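Apoptosis regulator Bcl-2 homolog (PDB 5WOS) inhibits host-cell apoptosis and binds BAK1, BAX and other BH3-containing proteins such as BIM, BID and PUMA, probably preventing activation of BAK1 and BAX. Local coordinates at residues I90-V95 with S138-W143. Sequence-based numbering, arbitrary orientation.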
loop_
_atom_site.group_PDB
_atom_site.type_symbol
_atom_site.label_atom_id
_atom_site.label_comp_id
_atom_site.label_asym_id
_atom_site.label_seq_id
_atom_site.Cartn_x
_atom_site.Cartn_y
_atom_site.Cartn_z
ATOM N N ILE A 90 8.429 8.720 8.154
ATOM C CA ILE A 90 8.182 8.020 6.899
ATOM C C ILE A 90 9.360 7.097 6.626
ATOM O O ILE A 90 10.516 7.540 6.612
ATOM C CB ILE A 90 7.986 9.000 5.730
ATOM C CG1 ILE A 90 6.862 9.986 6.043
ATOM C CG2 ILE A 90 7.671 8.237 4.453
ATOM C CD1 ILE A 90 6.799 11.167 5.082
ATOM N N THR A 91 9.070 5.816 6.405
ATOM C CA THR A 91 10.080 4.860 5.976
ATOM C C THR A 91 9.484 3.973 4.894
ATOM O O THR A 91 8.266 3.809 4.797
ATOM C CB THR A 91 10.591 3.988 7.132
ATOM O OG1 THR A 91 9.517 3.187 7.637
ATOM C CG2 THR A 91 11.162 4.852 8.252
ATOM N N TRP A 92 10.364 3.402 4.070
ATOM C CA TRP A 92 9.897 2.521 3.008
ATOM C C TRP A 92 9.202 1.295 3.575
ATOM O O TRP A 92 8.254 0.784 2.967
ATOM C CB TRP A 92 11.064 2.116 2.107
ATOM C CG TRP A 92 11.379 3.145 1.057
ATOM C CD1 TRP A 92 12.520 3.895 0.947
ATOM C CD2 TRP A 92 10.532 3.546 -0.026
ATOM N NE1 TRP A 92 12.433 4.730 -0.143
ATOM C CE2 TRP A 92 11.222 4.535 -0.756
ATOM C CE3 TRP A 92 9.257 3.160 -0.452
ATOM C CZ2 TRP A 92 10.681 5.144 -1.883
ATOM C CZ3 TRP A 92 8.719 3.767 -1.577
ATOM C CH2 TRP A 92 9.431 4.747 -2.277
ATOM N N GLY A 93 9.639 0.819 4.741
ATOM C CA GLY A 93 8.963 -0.307 5.363
ATOM C C GLY A 93 7.507 -0.010 5.658
ATOM O O GLY A 93 6.625 -0.831 5.392
ATOM N N ARG A 94 7.230 1.177 6.200
ATOM C CA ARG A 94 5.848 1.560 6.465
ATOM C C ARG A 94 5.080 1.789 5.169
ATOM O O ARG A 94 3.919 1.380 5.050
ATOM C CB ARG A 94 5.820 2.806 7.350
ATOM C CG ARG A 94 6.329 2.540 8.755
ATOM C CD ARG A 94 6.466 3.805 9.581
ATOM N NE ARG A 94 6.946 3.507 10.927
ATOM C CZ ARG A 94 6.972 4.379 11.929
ATOM N NH1 ARG A 94 6.541 5.620 11.750
ATOM N NH2 ARG A 94 7.424 4.005 13.116
ATOM N N VAL A 95 5.712 2.434 4.185
ATOM C CA VAL A 95 5.049 2.680 2.905
ATOM C C VAL A 95 4.654 1.365 2.246
ATOM O O VAL A 95 3.557 1.240 1.685
ATOM C CB VAL A 95 5.958 3.522 1.988
ATOM C CG1 VAL A 95 5.379 3.618 0.588
ATOM C CG2 VAL A 95 6.146 4.918 2.570
ATOM N N SER A 138 9.805 12.625 -3.448
ATOM C CA SER A 138 10.525 13.362 -4.477
ATOM C C SER A 138 12.017 13.419 -4.176
ATOM O O SER A 138 12.844 13.247 -5.076
ATOM C CB SER A 138 9.949 14.772 -4.606
ATOM O OG SER A 138 10.662 15.525 -5.570
ATOM N N ASP A 139 12.383 13.649 -2.911
ATOM C CA ASP A 139 13.793 13.772 -2.557
ATOM C C ASP A 139 14.562 12.470 -2.732
ATOM O O ASP A 139 15.787 12.471 -2.572
ATOM C CB ASP A 139 13.950 14.266 -1.117
ATOM C CG ASP A 139 13.472 15.694 -0.936
ATOM O OD1 ASP A 139 12.597 15.931 -0.078
ATOM O OD2 ASP A 139 13.962 16.581 -1.667
ATOM N N GLN A 140 13.882 11.368 -3.042
ATOM C CA GLN A 140 14.535 10.108 -3.366
ATOM C C GLN A 140 14.301 9.698 -4.812
ATOM O O GLN A 140 14.592 8.555 -5.178
ATOM C CB GLN A 140 14.044 9.001 -2.436
ATOM C CG GLN A 140 14.144 9.350 -0.971
ATOM C CD GLN A 140 13.924 8.154 -0.082
ATOM O OE1 GLN A 140 14.195 7.018 -0.472
ATOM N NE2 GLN A 140 13.438 8.399 1.126
ATOM N N ASN A 141 13.783 10.601 -5.643
ATOM C CA ASN A 141 13.399 10.256 -7.008
ATOM C C ASN A 141 12.412 9.092 -6.999
ATOM O O ASN A 141 12.518 8.150 -7.788
ATOM C CB ASN A 141 14.628 9.934 -7.861
ATOM C CG ASN A 141 14.304 9.850 -9.338
ATOM O OD1 ASN A 141 13.260 10.322 -9.784
ATOM N ND2 ASN A 141 15.200 9.246 -10.105
ATOM N N CYS A 142 11.452 9.154 -6.077
ATOM C CA CYS A 142 10.370 8.173 -5.966
ATOM C C CYS A 142 10.983 6.803 -5.706
ATOM O O CYS A 142 11.722 6.655 -4.716
ATOM C CB CYS A 142 9.488 8.275 -7.211
ATOM S SG CYS A 142 8.578 9.832 -7.334
ATOM N N TRP A 143 10.726 5.793 -6.534
ATOM C CA TRP A 143 11.105 4.428 -6.198
ATOM C C TRP A 143 12.609 4.195 -6.225
ATOM O O TRP A 143 13.056 3.136 -5.768
ATOM C CB TRP A 143 10.420 3.455 -7.151
ATOM C CG TRP A 143 8.937 3.631 -7.221
ATOM C CD1 TRP A 143 8.238 4.292 -8.187
ATOM C CD2 TRP A 143 7.966 3.132 -6.292
ATOM N NE1 TRP A 143 6.892 4.235 -7.919
ATOM C CE2 TRP A 143 6.698 3.528 -6.761
ATOM C CE3 TRP A 143 8.045 2.388 -5.112
ATOM C CZ2 TRP A 143 5.520 3.207 -6.090
ATOM C CZ3 TRP A 143 6.871 2.071 -4.445
ATOM C CH2 TRP A 143 5.628 2.478 -4.937
#
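With CG of Trp92 anti to its carbonyl carbon (chi1 -83°) and the chain of Gln140 extended beyond CG, the two side chains run past one another in opposite senses, and Trp92 NE1 comes to lie 2.9 Å from Gln140 OE1. The resulting hydrogen bond is fairly straight, 158° at the hydrogen. OE1 sits near the indole plane, whereas the donor stands above the carbonyl plane, the two flat groups being nearly perpendicular. Glutamine suits this place because its long, neutral side chain carries a carbonyl to the one polar atom of the indole. Farther along the same ring edge, the carbonyl oxygen of Cys142 approaches Trp92 CZ2 at 3.4 Å. In this Bcl-2 family protein the contact joins the start of helix 92-112, where Thr91 is the N-cap, to the chain leaving helix 121-138. That helix ends in a Schellman motif with Asn141, at positive phi, as C-prime residue; the turn swings the chain back toward Trp92. Trp143 comes obliquely against the far end of the indole, at CZ3 and CH2: the six-membered rings are inclined by only 29°, but their centroids are 5.6 Å apart with a large lateral offset, so there is little true stacking, and CZ3 of Trp92 touches CZ3 of Trp143 at 3.8 Å. Tryptophan fits at 143 because its broad apolar surface also reaches Ile19, Ile22 and Val49, while NE1 of this buried residue donates to Thr18 O. Trp136 and Leu137 of helix 121-138 also pack against Trp92.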